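Local coordinates for protein transcriptional regulator (Enterococcus faecalis, PDB 3QFI) that is a putative transcriptional regulator of the LytR-CpsA-Psr family whose precise function is not established, at residues H104-L117 with L197-T209. Sequence-based numbering, arbitrary orientation.
Sequences HHYVSINMKGLKDL and LDAVEANVKTDLT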
ATOM      1  N   HIS A 104     -11.116   2.479  -5.835  1.00  8.71           N
ATOM      2  CA  HIS A 104     -12.083   3.556  -5.672  1.00  4.13           C
ATOM      3  C   HIS A 104     -11.493   4.897  -5.311  1.00 12.61           C
ATOM      4  O   HIS A 104     -11.960   5.943  -5.775  1.00 21.83           O
ATOM      5  CB  HIS A 104     -13.086   3.161  -4.610  1.00  1.00           C
ATOM      6  CG  HIS A 104     -13.762   1.870  -4.907  1.00 14.68           C
ATOM      7  ND1 HIS A 104     -13.573   0.738  -4.145  1.00 11.71           N
ATOM      8  CD2 HIS A 104     -14.578   1.511  -5.925  1.00 16.62           C
ATOM      9  CE1 HIS A 104     -14.246  -0.262  -4.681  1.00 19.05           C
ATOM     10  NE2 HIS A 104     -14.865   0.180  -5.762  1.00 10.95           N
ATOM     11  N   HIS A 105     -10.463   4.861  -4.477  1.00 10.47           N
ATOM     12  CA  HIS A 105      -9.829   6.076  -4.022  1.00 16.36           C
ATOM     13  C   HIS A 105      -8.317   5.929  -3.930  1.00 17.73           C
ATOM     14  O   HIS A 105      -7.784   4.815  -3.831  1.00 24.12           O
ATOM     15  CB  HIS A 105     -10.378   6.438  -2.646  1.00  3.30           C
ATOM     16  CG  HIS A 105     -11.845   6.723  -2.632  1.00 18.64           C
ATOM     17  ND1 HIS A 105     -12.389   7.838  -3.232  1.00 19.07           N
ATOM     18  CD2 HIS A 105     -12.878   6.057  -2.065  1.00 21.93           C
ATOM     19  CE1 HIS A 105     -13.695   7.848  -3.032  1.00 22.81           C
ATOM     20  NE2 HIS A 105     -14.017   6.781  -2.326  1.00 28.38           N
ATOM     21  N   TYR A 106      -7.623   7.060  -3.945  1.00  9.79           N
ATOM     22  CA  TYR A 106      -6.177   7.046  -3.833  1.00  9.21           C
ATOM     23  C   TYR A 106      -5.735   8.190  -2.932  1.00 14.36           C
ATOM     24  O   TYR A 106      -6.499   9.122  -2.664  1.00 17.87           O
ATOM     25  CB  TYR A 106      -5.532   7.224  -5.203  1.00 20.41           C
ATOM     26  CG  TYR A 106      -5.491   8.656  -5.677  1.00 24.26           C
ATOM     27  CD1 TYR A 106      -6.592   9.248  -6.303  1.00 28.16           C
ATOM     28  CD2 TYR A 106      -4.350   9.432  -5.475  1.00 25.80           C
ATOM     29  CE1 TYR A 106      -6.548  10.592  -6.717  1.00 35.75           C
ATOM     30  CE2 TYR A 106      -4.296  10.761  -5.879  1.00 35.61           C
ATOM     31  CZ  TYR A 106      -5.385  11.339  -6.496  1.00 33.14           C
ATOM     32  OH  TYR A 106      -5.294  12.660  -6.887  1.00 37.98           O
ATOM     33  N   VAL A 107      -4.495   8.105  -2.464  1.00 15.38           N
ATOM     34  CA  VAL A 107      -3.906   9.146  -1.632  1.00 12.50           C
ATOM     35  C   VAL A 107      -2.395   9.185  -1.852  1.00 17.30           C
ATOM     36  O   VAL A 107      -1.733   8.154  -1.833  1.00 20.51           O
ATOM     37  CB  VAL A 107      -4.223   8.939  -0.116  1.00 12.32           C
ATOM     38  CG1 VAL A 107      -3.940   7.534   0.279  1.00 16.48           C
ATOM     39  CG2 VAL A 107      -3.383   9.897   0.739  1.00 15.99           C
ATOM     40  N   SER A 108      -1.877  10.385  -2.110  1.00 17.96           N
ATOM     41  CA  SER A 108      -0.449  10.617  -2.317  1.00 15.71           C
ATOM     42  C   SER A 108       0.027  11.455  -1.150  1.00 24.16           C
ATOM     43  O   SER A 108      -0.515  12.540  -0.905  1.00 28.18           O
ATOM     44  CB  SER A 108      -0.182  11.406  -3.601  1.00 24.65           C
ATOM     45  OG  SER A 108      -0.355  10.627  -4.763  1.00 34.62           O
ATOM     46  N   ILE A 109       1.041  10.963  -0.443  1.00 23.96           N
ATOM     47  CA  ILE A 109       1.595  11.665   0.711  1.00 21.87           C
ATOM     48  C   ILE A 109       3.103  11.847   0.537  1.00 30.16           C
ATOM     49  O   ILE A 109       3.804  10.911   0.136  1.00 32.10           O
ATOM     50  CB  ILE A 109       1.363  10.865   2.010  1.00 26.91           C
ATOM     51  CG1 ILE A 109       0.029  10.101   1.906  1.00 29.85           C
ATOM     52  CG2 ILE A 109       1.385  11.816   3.219  1.00 12.53           C
ATOM     53  CD1 ILE A 109      -0.312   9.220   3.117  1.00 24.89           C
ATOM     54  N   ASN A 110       3.585  13.054   0.830  1.00 34.92           N
ATOM     55  CA  ASN A 110       5.010  13.401   0.766  1.00 22.02           C
ATOM     56  C   ASN A 110       5.662  12.918   2.046  1.00 19.54           C
ATOM     57  O   ASN A 110       4.986  12.474   2.964  1.00 22.75           O
ATOM     58  CB  ASN A 110       5.207  14.920   0.735  1.00 24.85           C
ATOM     59  CG  ASN A 110       4.915  15.525  -0.605  1.00 42.34           C
ATOM     60  OD1 ASN A 110       4.953  16.754  -0.761  1.00 26.48           O
ATOM     61  ND2 ASN A 110       4.627  14.677  -1.595  1.00 51.92           N
ATOM     62  N   MET A 111       6.977  13.054   2.108  1.00 20.72           N
ATOM     63  CA  MET A 111       7.719  12.673   3.288  1.00 17.48           C
ATOM     64  C   MET A 111       7.515  13.750   4.363  1.00 22.19           C
ATOM     65  O   MET A 111       7.583  13.470   5.564  1.00 22.67           O
ATOM     66  CB  MET A 111       9.200  12.489   2.934  1.00 18.32           C
ATOM     67  CG  MET A 111       9.452  11.308   1.986  1.00  3.04           C
ATOM     68  SD  MET A 111       8.814   9.698   2.592  1.00 19.29           S
ATOM     69  CE  MET A 111       7.175   9.606   1.775  1.00 29.03           C
ATOM     70  N   LYS A 112       7.258  14.983   3.930  1.00 24.27           N
ATOM     71  CA  LYS A 112       6.994  16.086   4.862  1.00 25.88           C
ATOM     72  C   LYS A 112       5.588  15.919   5.429  1.00 23.77           C
ATOM     73  O   LYS A 112       5.356  16.147   6.611  1.00 27.29           O
ATOM     74  CB  LYS A 112       7.085  17.448   4.157  1.00 34.94           C
ATOM     75  CG  LYS A 112       8.498  17.999   4.027  1.00 45.20           C
ATOM     76  CD  LYS A 112       8.518  19.344   3.306  1.00 45.40           C
ATOM     77  CE  LYS A 112       9.879  20.010   3.437  1.00 53.93           C
ATOM     78  NZ  LYS A 112      10.179  20.350   4.857  1.00 55.66           N
ATOM     79  N   GLY A 113       4.653  15.512   4.576  1.00 22.91           N
ATOM     80  CA  GLY A 113       3.283  15.320   5.024  1.00 24.11           C
ATOM     81  C   GLY A 113       3.157  14.100   5.918  1.00 21.07           C
ATOM     82  O   GLY A 113       2.395  14.105   6.893  1.00 17.64           O
ATOM     83  N   LEU A 114       3.895  13.046   5.587  1.00 16.10           N
ATOM     84  CA  LEU A 114       3.846  11.846   6.396  1.00 18.13           C
ATOM     85  C   LEU A 114       4.460  12.137   7.752  1.00 21.34           C
ATOM     86  O   LEU A 114       4.069  11.549   8.762  1.00 17.19           O
ATOM     87  CB  LEU A 114       4.586  10.686   5.728  1.00 10.71           C
ATOM     88  CG  LEU A 114       4.806   9.471   6.643  1.00 26.46           C
ATOM     89  CD1 LEU A 114       3.512   9.057   7.335  1.00 27.01           C
ATOM     90  CD2 LEU A 114       5.372   8.329   5.821  1.00 31.32           C
ATOM     91  N   LYS A 115       5.423  13.046   7.787  1.00 22.55           N
ATOM     92  CA  LYS A 115       6.037  13.372   9.059  1.00 22.75           C
ATOM     93  C   LYS A 115       5.073  14.205   9.904  1.00 24.97           C
ATOM     94  O   LYS A 115       5.009  14.026  11.117  1.00 22.98           O
ATOM     95  CB  LYS A 115       7.353  14.114   8.830  1.00 24.05           C
ATOM     96  CG  LYS A 115       7.910  14.787  10.057  1.00 19.99           C
ATOM     97  CD  LYS A 115       9.181  15.549   9.700  1.00 30.41           C
ATOM     98  CE  LYS A 115       9.438  16.669  10.693  1.00 34.46           C
ATOM     99  NZ  LYS A 115       9.373  16.159  12.089  1.00 25.39           N
ATOM    100  N   ASP A 116       4.303  15.087   9.263  1.00 23.95           N
ATOM    101  CA  ASP A 116       3.353  15.924   9.989  1.00 28.37           C
ATOM    102  C   ASP A 116       2.110  15.146  10.422  1.00 27.85           C
ATOM    103  O   ASP A 116       1.470  15.483  11.419  1.00 25.58           O
ATOM    104  CB  ASP A 116       2.924  17.128   9.144  1.00 39.77           C
ATOM    105  CG  ASP A 116       2.119  18.154   9.948  1.00 53.28           C
ATOM    106  OD1 ASP A 116       2.649  18.661  10.965  1.00 56.33           O
ATOM    107  OD2 ASP A 116       0.963  18.467   9.565  1.00 53.64           O
ATOM    108  N   LEU A 117       1.770  14.109   9.668  1.00 27.53           N
ATOM    109  CA  LEU A 117       0.612  13.288   9.984  1.00 23.29           C
ATOM    110  C   LEU A 117       0.886  12.478  11.244  1.00 25.20           C
ATOM    111  O   LEU A 117      -0.021  12.204  12.026  1.00 32.35           O
ATOM    112  CB  LEU A 117       0.306  12.344   8.819  1.00 21.52           C
ATOM    113  CG  LEU A 117      -0.880  11.384   8.975  1.00 19.46           C
ATOM    114  CD1 LEU A 117      -2.151  12.165   9.225  1.00  3.18           C
ATOM    115  CD2 LEU A 117      -1.015  10.520   7.716  1.00  8.72           C
ATOM    116  N   LEU A 197      -5.564  17.972  11.692  1.00 33.00           N
ATOM    117  CA  LEU A 197      -4.814  17.108  10.795  1.00 30.92           C
ATOM    118  C   LEU A 197      -4.583  17.773   9.449  1.00 30.68           C
ATOM    119  O   LEU A 197      -3.642  17.432   8.750  1.00 33.58           O
ATOM    120  CB  LEU A 197      -5.556  15.781  10.593  1.00 33.14           C
ATOM    121  CG  LEU A 197      -5.173  14.595  11.488  1.00 31.07           C
ATOM    122  CD1 LEU A 197      -3.704  14.288  11.286  1.00 31.23           C
ATOM    123  CD2 LEU A 197      -5.451  14.899  12.941  1.00 22.63           C
ATOM    124  N   ASP A 198      -5.431  18.732   9.094  1.00 41.16           N
ATOM    125  CA  ASP A 198      -5.296  19.430   7.820  1.00 48.35           C
ATOM    126  C   ASP A 198      -3.910  19.991   7.563  1.00 50.99           C
ATOM    127  O   ASP A 198      -3.573  20.318   6.425  1.00 52.56           O
ATOM    128  CB  ASP A 198      -6.321  20.550   7.718  1.00 53.78           C
ATOM    129  CG  ASP A 198      -7.721  20.025   7.501  1.00 63.10           C
ATOM    130  OD1 ASP A 198      -7.908  19.216   6.562  1.00 57.92           O
ATOM    131  OD2 ASP A 198      -8.632  20.418   8.263  1.00 71.29           O
ATOM    132  N   ALA A 199      -3.109  20.098   8.620  1.00 54.24           N
ATOM    133  CA  ALA A 199      -1.740  20.600   8.513  1.00 54.43           C
ATOM    134  C   ALA A 199      -0.930  19.693   7.587  1.00 54.12           C
ATOM    135  O   ALA A 199       0.272  19.900   7.380  1.00 51.81           O
ATOM    136  CB  ALA A 199      -1.087  20.645   9.891  1.00 56.83           C
ATOM    137  N   VAL A 200      -1.590  18.677   7.044  1.00 47.51           N
ATOM    138  CA  VAL A 200      -0.926  17.762   6.139  1.00 45.98           C
ATOM    139  C   VAL A 200      -1.524  17.896   4.739  1.00 44.66           C
ATOM    140  O   VAL A 200      -1.094  17.213   3.807  1.00 42.33           O
ATOM    141  CB  VAL A 200      -1.067  16.303   6.616  1.00 45.03           C
ATOM    142  CG1 VAL A 200      -2.490  15.810   6.397  1.00 48.08           C
ATOM    143  CG2 VAL A 200      -0.076  15.426   5.875  1.00 57.58           C
ATOM    144  N   GLU A 201      -2.499  18.793   4.594  1.00 35.86           N
ATOM    145  CA  GLU A 201      -3.173  18.999   3.312  1.00 35.05           C
ATOM    146  C   GLU A 201      -2.281  19.568   2.221  1.00 32.08           C
ATOM    147  O   GLU A 201      -2.402  19.199   1.052  1.00 41.70           O
ATOM    148  CB  GLU A 201      -4.389  19.920   3.477  1.00 36.91           C
ATOM    149  CG  GLU A 201      -5.551  19.331   4.287  1.00 47.90           C
ATOM    150  CD  GLU A 201      -5.952  17.922   3.843  1.00 51.27           C
ATOM    151  OE1 GLU A 201      -5.920  17.632   2.623  1.00 59.45           O
ATOM    152  OE2 GLU A 201      -6.320  17.109   4.722  1.00 48.88           O
ATOM    153  N   ALA A 202      -1.394  20.475   2.603  1.00 19.28           N
ATOM    154  CA  ALA A 202      -0.497  21.100   1.651  1.00 15.68           C
ATOM    155  C   ALA A 202       0.559  20.129   1.126  1.00 19.24           C
ATOM    156  O   ALA A 202       1.422  20.517   0.340  1.00 22.89           O
ATOM    157  CB  ALA A 202       0.167  22.291   2.291  1.00  9.29           C
ATOM    158  N   ASN A 203       0.489  18.873   1.561  1.00 18.23           N
ATOM    159  CA  ASN A 203       1.453  17.865   1.133  1.00 17.81           C
ATOM    160  C   ASN A 203       0.779  16.515   0.884  1.00 15.71           C
ATOM    161  O   ASN A 203       1.428  15.461   0.885  1.00  7.60           O
ATOM    162  CB  ASN A 203       2.561  17.701   2.182  1.00 21.30           C
ATOM    163  CG  ASN A 203       3.406  18.953   2.347  1.00 14.02           C
ATOM    164  OD1 ASN A 203       3.108  19.817   3.172  1.00  7.52           O
ATOM    165  ND2 ASN A 203       4.456  19.063   1.547  1.00 11.97           N
ATOM    166  N   VAL A 204      -0.527  16.556   0.667  1.00 17.92           N
ATOM    167  CA  VAL A 204      -1.298  15.349   0.408  1.00 14.56           C
ATOM    168  C   VAL A 204      -2.302  15.572  -0.723  1.00 18.39           C
ATOM    169  O   VAL A 204      -2.979  16.598  -0.769  1.00 16.76           O
ATOM    170  CB  VAL A 204      -2.073  14.903   1.673  1.00 14.33           C
ATOM    171  CG1 VAL A 204      -3.015  13.768   1.329  1.00  8.32           C
ATOM    172  CG2 VAL A 204      -1.106  14.476   2.748  1.00 23.70           C
ATOM    173  N   LYS A 205      -2.378  14.609  -1.637  1.00 14.37           N
ATOM    174  CA  LYS A 205      -3.322  14.675  -2.735  1.00  9.66           C
ATOM    175  C   LYS A 205      -4.289  13.501  -2.594  1.00 15.60           C
ATOM    176  O   LYS A 205      -3.885  12.393  -2.265  1.00 14.42           O
ATOM    177  CB  LYS A 205      -2.603  14.584  -4.078  1.00 15.59           C
ATOM    178  CG  LYS A 205      -1.781  15.797  -4.471  1.00 14.81           C
ATOM    179  CD  LYS A 205      -1.237  15.602  -5.890  1.00 27.66           C
ATOM    180  CE  LYS A 205      -0.330  16.740  -6.332  1.00 22.18           C
ATOM    181  NZ  LYS A 205       0.755  16.967  -5.347  1.00 37.62           N
ATOM    182  N   THR A 206      -5.569  13.742  -2.849  1.00 19.64           N
ATOM    183  CA  THR A 206      -6.566  12.694  -2.738  1.00 18.28           C
ATOM    184  C   THR A 206      -7.875  13.116  -3.387  1.00 17.74           C
ATOM    185  O   THR A 206      -8.182  14.301  -3.456  1.00 24.00           O
ATOM    186  CB  THR A 206      -6.835  12.350  -1.253  1.00 30.28           C
ATOM    187  OG1 THR A 206      -7.793  11.289  -1.168  1.00 37.46           O
ATOM    188  CG2 THR A 206      -7.375  13.565  -0.519  1.00 28.95           C
ATOM    189  N   ASP A 207      -8.636  12.139  -3.871  1.00 27.83           N
ATOM    190  CA  ASP A 207      -9.935  12.394  -4.488  1.00 28.03           C
ATOM    191  C   ASP A 207     -10.990  12.112  -3.431  1.00 29.74           C
ATOM    192  O   ASP A 207     -12.177  12.007  -3.729  1.00 27.82           O
ATOM    193  CB  ASP A 207     -10.144  11.464  -5.681  1.00 38.03           C
ATOM    194  CG  ASP A 207      -9.984   9.995  -5.313  1.00 48.25           C
ATOM    195  OD1 ASP A 207      -9.554   9.713  -4.166  1.00 55.21           O
ATOM    196  OD2 ASP A 207     -10.281   9.127  -6.171  1.00 51.10           O
ATOM    197  N   LEU A 208     -10.522  11.982  -2.192  1.00 21.68           N
ATOM    198  CA  LEU A 208     -11.361  11.704  -1.034  1.00 19.31           C
ATOM    199  C   LEU A 208     -11.751  13.019  -0.365  1.00 16.64           C
ATOM    200  O   LEU A 208     -10.890  13.779   0.082  1.00 28.65           O
ATOM    201  CB  LEU A 208     -10.582  10.827  -0.055  1.00 13.40           C
ATOM    202  CG  LEU A 208     -11.352   9.932   0.918  1.00 11.49           C
ATOM    203  CD1 LEU A 208     -12.315   9.018   0.161  1.00  6.74           C
ATOM    204  CD2 LEU A 208     -10.355   9.105   1.708  1.00 13.91           C
ATOM    205  N   THR A 209     -13.049  13.289  -0.303  1.00 17.77           N
ATOM    206  CA  THR A 209     -13.524  14.529   0.296  1.00 17.64           C
ATOM    207  C   THR A 209     -13.623  14.451   1.806  1.00 20.04           C
ATOM    208  O   THR A 209     -13.420  13.397   2.407  1.00 24.29           O
ATOM    209  CB  THR A 209     -14.910  14.949  -0.256  1.00 20.86           C
ATOM    210  OG1 THR A 209     -15.904  13.991   0.134  1.00 18.78           O
ATOM    211  CG2 THR A 209     -14.867  15.045  -1.779  1.00 22.50           C
TER
HETATM  212  O   HOH W   1       2.471  14.726  -3.350  1.00  8.72           O
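T206 OG1 makes two hydrogen bonds: it donates to Y106 O at 2.9 Å, almost in line with that carbonyl, and accepts from L208 N at 3.0 Å, which closes an ST turn. With OG1 anti to the backbone N (chi1 -178°), the hydroxyl reaches the neighbouring strand. One residue on, D207 OD1 receives Y106 N at 3.3 Å on its syn side, 31° out of the carboxylate plane; the side chains of T206 and D207 thus both bond to the backbone of Y106, at its O and its N. Nearby, L208 CD1 sits 3.5 Å above the centre of the H105 ring in a CH-pi contact, while the D207 carboxylate lies at the ring's edge. The antiparallel pairing itself centres on S108 and K205, whose backbones exchange two hydrogen bonds, S108 N to K205 O at 2.8 Å being the shorter. N203 O then accepts from N110 N, and a weak hydrogen bond runs from N203 ND2 to N110 OD1. Beyond this, the helix starting at M111 packs G113 against V200 CG2 and N203 CB, and L117 CD1 against L197. Strand 204-206 is an outermost strand of the mixed sheet within the chain, with strand 105-109 between it and strand 22-28, while L208 leads into helix 210-216 and touches M213.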